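PDB 2EIH: alcohol dehydrogenase from Thermus thermophilus, which probably catalyses the NAD(P)-dependent interconversion of alcohols and carbonyl compounds as a zinc-binding, medium-chain dehydrogenase/reductase. Local coordinates for residues A36-H41 with G62-G67; G119-Y124 with V338-G343. All coordinates share one frame; numbering follows the deposited sequence.

Contact 1 (A36-H41 with G62-G67); sequences AAALNH and GADGSG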
loop_
_atom_site.group_PDB
_atom_site.type_symbol
_atom_site.label_atom_id
_atom_site.label_comp_id
_atom_site.label_asym_id
_atom_site.label_seq_id
_atom_site.Cartn_x
_atom_site.Cartn_y
_atom_site.Cartn_z
ATOM N N ALA A 36 34.459 10.045 15.265
ATOM C CA ALA A 36 33.484 11.007 15.713
ATOM C C ALA A 36 32.260 10.300 16.267
ATOM O O ALA A 36 31.852 9.250 15.766
ATOM C CB ALA A 36 33.083 11.915 14.550
ATOM N N ALA A 37 31.693 10.863 17.325
ATOM C CA ALA A 37 30.486 10.321 17.926
ATOM C C ALA A 37 29.530 11.495 17.973
ATOM O O ALA A 37 29.856 12.555 18.520
ATOM C CB ALA A 37 30.762 9.812 19.322
ATOM N N ALA A 38 28.362 11.312 17.375
ATOM C CA ALA A 38 27.362 12.361 17.349
ATOM C C ALA A 38 26.494 12.224 18.578
ATOM O O ALA A 38 26.210 11.116 19.027
ATOM C CB ALA A 38 26.509 12.254 16.086
ATOM N N LEU A 39 26.075 13.365 19.115
ATOM C CA LEU A 39 25.244 13.416 20.312
ATOM C C LEU A 39 23.753 13.411 20.000
ATOM O O LEU A 39 23.293 14.146 19.135
ATOM C CB LEU A 39 25.572 14.680 21.109
ATOM C CG LEU A 39 26.680 14.686 22.162
ATOM C CD1 LEU A 39 27.991 14.154 21.622
ATOM C CD2 LEU A 39 26.843 16.127 22.669
ATOM N N ASN A 40 22.999 12.586 20.718
ATOM C CA ASN A 40 21.547 12.513 20.544
ATOM C C ASN A 40 20.817 12.758 21.870
ATOM O O ASN A 40 21.372 12.532 22.943
ATOM C CB ASN A 40 21.161 11.159 19.950
ATOM C CG ASN A 40 21.467 11.076 18.480
ATOM O OD1 ASN A 40 22.411 10.413 18.058
ATOM N ND2 ASN A 40 20.668 11.766 17.684
ATOM N N HIS A 41 19.576 13.222 21.799
ATOM C CA HIS A 41 18.825 13.507 23.015
ATOM C C HIS A 41 18.652 12.258 23.874
ATOM O O HIS A 41 18.450 12.335 25.094
ATOM C CB HIS A 41 17.471 14.136 22.665
ATOM C CG HIS A 41 17.586 15.522 22.109
ATOM N ND1 HIS A 41 17.944 16.607 22.879
ATOM C CD2 HIS A 41 17.436 15.990 20.847
ATOM C CE1 HIS A 41 18.014 17.684 22.118
ATOM N NE2 HIS A 41 17.711 17.338 20.878
ATOM N N GLY A 62 26.366 6.970 23.560
ATOM C CA GLY A 62 26.716 7.065 22.152
ATOM C C GLY A 62 26.059 6.089 21.191
ATOM O O GLY A 62 26.390 4.898 21.168
ATOM N N ALA A 63 25.131 6.591 20.381
ATOM C CA ALA A 63 24.458 5.745 19.404
ATOM C C ALA A 63 25.050 5.999 18.014
ATOM O O ALA A 63 25.303 5.065 17.252
ATOM C CB ALA A 63 22.945 6.021 19.411
ATOM N N ASP A 64 25.285 7.266 17.696
ATOM C CA ASP A 64 25.855 7.641 16.408
ATOM C C ASP A 64 27.377 7.641 16.426
ATOM O O ASP A 64 28.004 8.075 17.396
ATOM C CB ASP A 64 25.386 9.030 16.017
ATOM C CG ASP A 64 24.201 8.994 15.110
ATOM O OD1 ASP A 64 23.400 9.949 15.161
ATOM O OD2 ASP A 64 24.084 8.013 14.333
ATOM N N GLY A 65 27.976 7.176 15.338
ATOM C CA GLY A 65 29.416 7.162 15.269
ATOM C C GLY A 65 29.946 6.822 13.896
ATOM O O GLY A 65 29.271 6.201 13.072
ATOM N N SER A 66 31.171 7.254 13.638
ATOM C CA SER A 66 31.817 6.949 12.373
ATOM C C SER A 66 33.256 6.661 12.706
ATOM O O SER A 66 33.749 7.090 13.736
ATOM C CB SER A 66 31.712 8.123 11.392
ATOM O OG SER A 66 32.356 9.267 11.892
ATOM N N GLY A 67 33.928 5.920 11.841
ATOM C CA GLY A 67 35.308 5.615 12.107
ATOM C C GLY A 67 35.888 4.707 11.054
ATOM O O GLY A 67 35.375 4.610 9.936
HETATM O O HOH W 1 24.318 9.254 20.298
#
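The carbonyl O of Asp64 takes two hydrogen bonds, from Ala38 N at 3.3 Å and from the hydroxyl of Thr120, and a C-H...O contact of 3.4 Å from the CA of Ala37. The Ala38 donor stands well above the carbonyl plane, with an N-H...O angle of 142°, so this rung is bent. Two residues on, the ladder is more regular: Ser66 N gives a hydrogen bond of 3.0 Å to Ala36 O, and the return bond from Ala36 N to Ser66 O is weak. Ala36 and Ser66 form an antiparallel hydrogen-bonded pair between the segments 36-38 and 64-67, whose directions differ by 164°. The CB atoms of Ala38 and Asp64 meet at 3.4 Å on the sheet face that also carries Ala36 and Ser66. Ser66 OG sits between its own N and carbonyl carbon (chi1 62°), 3.8 Å from Ala36 CB, and bonds to Phe141 O. Where the strands part, a water accepts from Ala63 N at 2.8 Å and lies close to Ala38 O, to which it probably donates. Asp64 OD2 is held by the N-H of Leu149. Strands 29-38 and 64-72 are thus paired within the GroES-like domain, with helices 141-146 and 148-161 against the Ala36-Ser66 face and strand 337-341 bonded to Ala37 and Leu39.

Contact 2 (G119-Y124 with V338-G343); sequences GTYAEY and VVLQVG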
loop_
_atom_site.group_PDB
_atom_site.type_symbol
_atom_site.label_atom_id
_atom_site.label_comp_id
_atom_site.label_asym_id
_atom_site.label_seq_id
_atom_site.Cartn_x
_atom_site.Cartn_y
_atom_site.Cartn_z
ATOM N N GLY A 119 28.336 2.585 24.088
ATOM C CA GLY A 119 28.219 3.219 22.787
ATOM C C GLY A 119 29.461 3.789 22.136
ATOM O O GLY A 119 30.561 3.248 22.260
ATOM N N THR A 120 29.279 4.915 21.452
ATOM C CA THR A 120 30.362 5.557 20.727
ATOM C C THR A 120 31.217 6.610 21.426
ATOM O O THR A 120 32.097 7.176 20.799
ATOM C CB THR A 120 29.819 6.147 19.393
ATOM O OG1 THR A 120 28.763 7.083 19.663
ATOM C CG2 THR A 120 29.282 5.022 18.512
ATOM N N TYR A 121 30.979 6.876 22.707
ATOM C CA TYR A 121 31.789 7.864 23.429
ATOM C C TYR A 121 33.143 7.276 23.848
ATOM O O TYR A 121 33.598 7.490 24.977
ATOM C CB TYR A 121 31.096 8.325 24.702
ATOM C CG TYR A 121 29.927 9.283 24.528
ATOM C CD1 TYR A 121 29.042 9.179 23.452
ATOM C CD2 TYR A 121 29.631 10.199 25.529
ATOM C CE1 TYR A 121 27.885 9.961 23.394
ATOM C CE2 TYR A 121 28.491 10.985 25.489
ATOM C CZ TYR A 121 27.616 10.859 24.429
ATOM O OH TYR A 121 26.464 11.594 24.430
ATOM N N ALA A 122 33.785 6.536 22.948
ATOM C CA ALA A 122 35.088 5.933 23.212
ATOM C C ALA A 122 35.891 5.841 21.922
ATOM O O ALA A 122 35.392 6.163 20.852
ATOM C CB ALA A 122 34.900 4.549 23.811
ATOM N N GLU A 123 37.132 5.390 22.040
ATOM C CA GLU A 123 38.010 5.241 20.895
ATOM C C GLU A 123 37.717 3.964 20.115
ATOM O O GLU A 123 38.172 3.810 18.996
ATOM C CB GLU A 123 39.483 5.241 21.346
ATOM C CG GLU A 123 39.965 6.536 22.000
ATOM C CD GLU A 123 41.377 6.426 22.545
ATOM O OE1 GLU A 123 41.653 5.475 23.310
ATOM O OE2 GLU A 123 42.219 7.297 22.223
ATOM N N TYR A 124 36.978 3.040 20.717
ATOM C CA TYR A 124 36.648 1.788 20.052
ATOM C C TYR A 124 35.279 1.281 20.454
ATOM O O TYR A 124 34.805 1.539 21.556
ATOM C CB TYR A 124 37.675 0.696 20.379
ATOM C CG TYR A 124 39.084 1.039 19.998
ATOM C CD1 TYR A 124 39.905 1.775 20.860
ATOM C CD2 TYR A 124 39.602 0.641 18.764
ATOM C CE1 TYR A 124 41.206 2.109 20.488
ATOM C CE2 TYR A 124 40.898 0.976 18.393
ATOM C CZ TYR A 124 41.693 1.706 19.262
ATOM O OH TYR A 124 42.980 2.030 18.894
ATOM N N VAL A 338 25.565 18.075 17.222
ATOM C CA VAL A 338 26.687 18.333 18.115
ATOM C C VAL A 338 27.482 17.041 17.996
ATOM O O VAL A 338 26.992 15.968 18.353
ATOM C CB VAL A 338 26.234 18.538 19.583
ATOM C CG1 VAL A 338 27.440 18.687 20.495
ATOM C CG2 VAL A 338 25.362 19.769 19.674
ATOM N N VAL A 339 28.696 17.147 17.464
ATOM C CA VAL A 339 29.547 15.993 17.260
ATOM C C VAL A 339 30.837 16.020 18.038
ATOM O O VAL A 339 31.586 16.998 18.011
ATOM C CB VAL A 339 29.928 15.817 15.768
ATOM C CG1 VAL A 339 30.720 14.526 15.593
ATOM C CG2 VAL A 339 28.689 15.809 14.903
ATOM N N LEU A 340 31.091 14.908 18.707
ATOM C CA LEU A 340 32.296 14.711 19.490
ATOM C C LEU A 340 33.359 14.127 18.572
ATOM O O LEU A 340 33.080 13.246 17.759
ATOM C CB LEU A 340 32.012 13.718 20.618
ATOM C CG LEU A 340 31.733 14.211 22.041
ATOM C CD1 LEU A 340 30.903 15.489 22.037
ATOM C CD2 LEU A 340 31.046 13.098 22.819
ATOM N N GLN A 341 34.575 14.634 18.708
ATOM C CA GLN A 341 35.711 14.160 17.939
ATOM C C GLN A 341 36.506 13.264 18.868
ATOM O O GLN A 341 37.035 13.728 19.875
ATOM C CB GLN A 341 36.574 15.332 17.485
ATOM C CG GLN A 341 35.928 16.214 16.438
ATOM C CD GLN A 341 36.709 17.493 16.232
ATOM O OE1 GLN A 341 36.970 18.215 17.191
ATOM N NE2 GLN A 341 37.064 17.798 14.984
ATOM N N VAL A 342 36.583 11.983 18.527
ATOM C CA VAL A 342 37.292 11.003 19.347
ATOM C C VAL A 342 38.759 10.954 18.975
ATOM O O VAL A 342 39.629 11.304 19.771
ATOM C CB VAL A 342 36.709 9.604 19.146
ATOM C CG1 VAL A 342 37.451 8.600 20.004
ATOM C CG2 VAL A 342 35.232 9.617 19.477
ATOM N N GLY A 343 39.024 10.499 17.756
ATOM C CA GLY A 343 40.388 10.408 17.275
ATOM C C GLY A 343 40.455 10.630 15.777
ATOM O O GLY A 343 41.319 10.006 15.125
ATOM O OXT GLY A 343 39.654 11.444 15.262
#
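No backbone hydrogen bond joins residues 119-124 to 338-343: an irregular loop passes the end of strand 337-341, and the closest CA atoms, those of Glu123 and Val342, are 6.0 Å apart. Within the loop a weak bond from Ala122 N to Thr120 O marks a tight bend. Val342, just past the strand, points its side chain at this bend. Its CG1, anti to the backbone N (chi1 -180°), lies 3.3 Å from Ala122 O and 3.5 Å from Glu123 CA, while CG2 approaches the same carbonyl O at 3.7 Å. The aliphatic part of Glu123 crosses the valine obliquely, with CG 3.8 Å from Val342 CG1; its carboxylate turns to another partner, OE1 accepting from Arg2 N. Farther back along the strand, Leu340 sets CD2 over the centre of the Tyr121 ring, 4.1 Å from the centroid and 6° off the normal, a CH-pi contact on one face. Tyr121 OH is hydrogen-bonded to both Asp43 and His326, which probably helps to hold the ring against the leucine methyl. With no hydrogen bond across it, the contact rests on van der Waals and CH-pi packing, in which valine methyls cover a backbone carbonyl oxygen as well as carbon.

How the contacts relate
Both contacts are largely buried and their centres lie about 6 Å apart, contact 1 the nearer to the centre of the chain; contact 2 runs out to partly exposed residues near the C-terminus. They share one sheet, in which strand 29-38 neighbours strand 337-341, and Ala37 O takes a probable hydrogen bond from Leu340 N at 2.7 Å. Beside it Leu39 CD1 packs 3.2 Å from Leu340 CD1, and the Thr120-Asp64 bond also joins the two. Chemistry follows place: paired strands in 36-41 with 62-67 use backbone bonds, whereas the loop and strand end in 119-124 with 338-343 meet through methyls, a ring and carbonyl oxygens.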